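Local coordinates for ribose-phosphate pyrophosphokinase (Sulfolobus solfataricus, PDB 4TWB) that catalyses the transfer of the pyrophosphoryl group of ATP to the 1-hydroxyl of ribose 5-phosphate, yielding 5-phospho-alpha-D-ribose 1-diphosphate and AMP, and works as a homodimer, at the interface of chains A and B. Numbering follows the deposited sequence. Chains: chain A/B, Ribose-phosphate pyrophosphokinase.

The interface of chains A and B. Residues chain A 68-69, 72, 75-76, 115-116; chain B 97, 105, 107-108, 111.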
ATOM      1  N   PHE A  68      -5.975  -4.382   5.574  1.00 33.97           N
ATOM      2  CA  PHE A  68      -7.338  -3.961   5.244  1.00 34.65           C
ATOM      3  C   PHE A  68      -8.132  -5.090   4.598  1.00 39.25           C
ATOM      4  O   PHE A  68      -9.280  -5.335   4.971  1.00 31.40           O
ATOM      5  CB  PHE A  68      -7.353  -2.768   4.295  1.00 30.66           C
ATOM      6  CG  PHE A  68      -6.569  -1.600   4.774  1.00 38.95           C
ATOM      7  CD1 PHE A  68      -6.440  -1.337   6.118  1.00 31.08           C
ATOM      8  CD2 PHE A  68      -5.976  -0.742   3.867  1.00 37.80           C
ATOM      9  CE1 PHE A  68      -5.723  -0.246   6.558  1.00 34.63           C
ATOM     10  CE2 PHE A  68      -5.257   0.347   4.296  1.00 39.14           C
ATOM     11  CZ  PHE A  68      -5.130   0.597   5.652  1.00 36.69           C
ATOM     12  N   LEU A  69      -7.521  -5.766   3.625  1.00 37.47           N
ATOM     13  CA  LEU A  69      -8.196  -6.832   2.880  1.00 34.57           C
ATOM     14  C   LEU A  69      -8.538  -8.025   3.766  1.00 45.96           C
ATOM     15  O   LEU A  69      -9.669  -8.526   3.730  1.00 46.45           O
ATOM     16  CB  LEU A  69      -7.317  -7.320   1.744  1.00 27.04           C
ATOM     17  CG  LEU A  69      -7.024  -6.305   0.654  1.00 35.64           C
ATOM     18  CD1 LEU A  69      -6.230  -6.976  -0.464  1.00 23.87           C
ATOM     19  CD2 LEU A  69      -8.328  -5.710   0.138  1.00 27.40           C
ATOM     20  N   GLU A  72     -11.488  -7.095   6.380  1.00 48.32           N
ATOM     21  CA  GLU A  72     -12.840  -7.174   5.816  1.00 47.00           C
ATOM     22  C   GLU A  72     -13.267  -8.607   5.502  1.00 44.73           C
ATOM     23  O   GLU A  72     -14.383  -9.002   5.814  1.00 42.83           O
ATOM     24  CB  GLU A  72     -13.001  -6.284   4.583  1.00 44.29           C
ATOM     25  CG  GLU A  72     -13.678  -4.957   4.890  1.00 53.95           C
ATOM     26  CD  GLU A  72     -14.518  -4.453   3.736  1.00 65.82           C
ATOM     27  OE1 GLU A  72     -14.359  -4.975   2.611  1.00 73.09           O
ATOM     28  OE2 GLU A  72     -15.346  -3.541   3.954  1.00 70.63           O
ATOM     29  N   ARG A  75     -14.352 -10.235   8.746  1.00 44.23           N
ATOM     30  CA  ARG A  75     -15.665  -9.775   9.180  1.00 48.35           C
ATOM     31  C   ARG A  75     -16.746 -10.352   8.266  1.00 53.79           C
ATOM     32  O   ARG A  75     -17.833 -10.716   8.722  1.00 53.59           O
ATOM     33  CB  ARG A  75     -15.736  -8.243   9.206  1.00 49.03           C
ATOM     34  CG  ARG A  75     -17.110  -7.710   9.586  1.00 70.71           C
ATOM     35  CD  ARG A  75     -17.228  -6.221   9.309  1.00 70.38           C
ATOM     36  NE  ARG A  75     -17.130  -5.921   7.882  1.00 82.70           N
ATOM     37  CZ  ARG A  75     -16.950  -4.700   7.381  1.00 92.98           C
ATOM     38  NH1 ARG A  75     -16.846  -3.652   8.199  1.00 70.42           N
ATOM     39  NH2 ARG A  75     -16.873  -4.529   6.063  1.00 93.55           N
ATOM     40  N   ASP A  76     -16.428 -10.446   6.976  1.00 52.35           N
ATOM     41  CA  ASP A  76     -17.361 -10.959   5.974  1.00 57.14           C
ATOM     42  C   ASP A  76     -17.620 -12.444   6.182  1.00 52.61           C
ATOM     43  O   ASP A  76     -18.692 -12.944   5.852  1.00 61.30           O
ATOM     44  CB  ASP A  76     -16.818 -10.751   4.551  1.00 56.85           C
ATOM     45  CG  ASP A  76     -16.994  -9.322   4.043  1.00 64.45           C
ATOM     46  OD1 ASP A  76     -17.606  -8.481   4.754  1.00 56.66           O
ATOM     47  OD2 ASP A  76     -16.505  -9.050   2.920  1.00 54.32           O
ATOM     48  N   GLU A 115     -13.793   1.249  10.173  1.00 53.52           N
ATOM     49  CA  GLU A 115     -14.374   0.785   8.918  1.00 46.02           C
ATOM     50  C   GLU A 115     -13.492  -0.406   8.598  1.00 52.44           C
ATOM     51  O   GLU A 115     -12.356  -0.439   9.047  1.00 74.12           O
ATOM     52  CB  GLU A 115     -14.222   1.881   7.864  1.00 46.32           C
ATOM     53  CG  GLU A 115     -14.383   1.433   6.415  1.00 55.44           C
ATOM     54  CD  GLU A 115     -15.838   1.351   5.982  1.00 92.70           C
ATOM     55  OE1 GLU A 115     -16.698   1.956   6.668  1.00 97.96           O
ATOM     56  OE2 GLU A 115     -16.118   0.685   4.954  1.00 70.87           O
ATOM     57  N   VAL A 116     -13.977  -1.400   7.872  1.00 33.94           N
ATOM     58  CA  VAL A 116     -13.141  -2.581   7.595  1.00 42.04           C
ATOM     59  C   VAL A 116     -13.284  -3.656   8.666  1.00 42.92           C
ATOM     60  O   VAL A 116     -13.010  -4.830   8.409  1.00 46.79           O
ATOM     61  CB  VAL A 116     -11.638  -2.229   7.376  1.00 31.47           C
ATOM     62  CG1 VAL A 116     -10.734  -3.266   8.000  1.00 41.47           C
ATOM     63  CG2 VAL A 116     -11.311  -2.079   5.904  1.00 38.26           C
TER
ATOM     64  N   ARG B  97     -15.479 -13.700  -4.867  1.00 67.11           N
ATOM     65  CA  ARG B  97     -14.766 -14.815  -4.246  1.00 68.25           C
ATOM     66  C   ARG B  97     -14.697 -16.029  -5.175  1.00 78.42           C
ATOM     67  O   ARG B  97     -15.621 -16.841  -5.226  1.00 79.23           O
ATOM     68  CB  ARG B  97     -15.403 -15.213  -2.905  1.00 69.64           C
ATOM     69  CG  ARG B  97     -15.543 -14.068  -1.907  1.00 78.35           C
ATOM     70  CD  ARG B  97     -15.688 -14.541  -0.452  1.00 52.92           C
ATOM     71  NE  ARG B  97     -16.381 -13.530   0.347  1.00 55.34           N
ATOM     72  CZ  ARG B  97     -15.803 -12.459   0.893  1.00 72.52           C
ATOM     73  NH1 ARG B  97     -14.500 -12.250   0.736  1.00 76.01           N
ATOM     74  NH2 ARG B  97     -16.525 -11.595   1.602  1.00 58.95           N
ATOM     75  N   SER B 105     -11.178  -7.894  -2.955  1.00 32.86           N
ATOM     76  CA  SER B 105     -10.302  -6.726  -2.824  1.00 33.35           C
ATOM     77  C   SER B 105     -10.978  -5.422  -3.251  1.00 40.45           C
ATOM     78  O   SER B 105     -10.876  -4.394  -2.574  1.00 37.21           O
ATOM     79  CB  SER B 105      -9.012  -6.922  -3.619  1.00 31.86           C
ATOM     80  OG  SER B 105      -8.421  -8.194  -3.370  1.00 42.09           O
ATOM     81  N   LYS B 107     -13.948  -4.558  -3.242  1.00 36.14           N
ATOM     82  CA  LYS B 107     -14.978  -4.108  -2.301  1.00 43.40           C
ATOM     83  C   LYS B 107     -14.346  -3.249  -1.194  1.00 44.34           C
ATOM     84  O   LYS B 107     -14.799  -2.143  -0.904  1.00 33.76           O
ATOM     85  CB  LYS B 107     -15.735  -5.301  -1.708  1.00 46.27           C
ATOM     86  CG  LYS B 107     -16.824  -4.904  -0.722  1.00 50.43           C
ATOM     87  CD  LYS B 107     -17.713  -6.090  -0.356  1.00 59.74           C
ATOM     88  CE  LYS B 107     -17.121  -6.960   0.736  1.00 59.67           C
ATOM     89  NZ  LYS B 107     -17.478  -6.453   2.093  1.00 83.01           N
ATOM     90  N   THR B 108     -13.273  -3.768  -0.611  1.00 48.82           N
ATOM     91  CA  THR B 108     -12.544  -3.087   0.446  1.00 38.60           C
ATOM     92  C   THR B 108     -12.019  -1.743  -0.030  1.00 37.56           C
ATOM     93  O   THR B 108     -12.184  -0.722   0.631  1.00 36.00           O
ATOM     94  CB  THR B 108     -11.344  -3.932   0.909  1.00 36.78           C
ATOM     95  OG1 THR B 108     -11.788  -5.226   1.357  1.00 50.39           O
ATOM     96  CG2 THR B 108     -10.639  -3.228   2.022  1.00 34.83           C
ATOM     97  N   HIS B 111     -15.102   0.642  -0.551  1.00 35.28           N
ATOM     98  CA  HIS B 111     -15.586   1.077   0.753  1.00 42.01           C
ATOM     99  C   HIS B 111     -14.655   2.107   1.396  1.00 43.33           C
ATOM    100  O   HIS B 111     -15.129   3.112   1.951  1.00 48.03           O
ATOM    101  CB  HIS B 111     -15.798  -0.121   1.681  1.00 45.76           C
ATOM    102  CG  HIS B 111     -17.018  -0.919   1.343  1.00 64.55           C
ATOM    103  ND1 HIS B 111     -17.162  -2.249   1.678  1.00 66.87           N
ATOM    104  CD2 HIS B 111     -18.149  -0.573   0.683  1.00 49.23           C
ATOM    105  CE1 HIS B 111     -18.333  -2.683   1.250  1.00 64.71           C
ATOM    106  NE2 HIS B 111     -18.951  -1.685   0.641  1.00 63.36           N
TER
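The guanidinium of B:Arg97 has A:Asp76 OD2 at its edge, 5° out of its plane, while B:Lys107 NZ lies at the edge of the B:His111 ring, in its plane, without a bond being implied; A:Val116 O lies above one face of the A:Arg75 guanidinium, toward its rim. This patch of the two-fold homodimer interface sets helix 60-76 of chain A against helix 105-114 of chain B.

A:Glu72, bent at chi2, crosses B:His111 at about a right angle, carboxylate and ring planes 73° apart. The N-H of ND1 in B:His111 reaches the syn lone pair of A:Glu72 OE2 at 3.2 Å, 156° at the hydrogen. A:Arg75 NH2 forms a salt bridge to A:Glu72 OE2 at 2.8 Å, which probably helps hold the carboxylate in place from within helix 60-76. The other oxygen, A:Glu72 OE1, accepts the hydroxyl OG1 of B:Thr108 at 2.9 Å from above the carboxylate plane. An alanine at A:Glu72 would probably loosen the helix pairing, losing the acceptors for B:Thr108 and B:His111 and leaving A:Arg75 and B:Lys107, 4.5 Å apart from NH2 to NZ, less well balanced.

A:Leu69 crosses B:Thr108 obliquely, CD2 against CB at 3.6 Å. B:Lys107, bent at chi3 and chi4, meets A:Asp76 tip to tip: NZ takes the syn lone pair of OD2 at 2.9 Å, and B:Arg97 NH2 approaches the same OD2 from above the carboxylate plane, also at 2.9 Å.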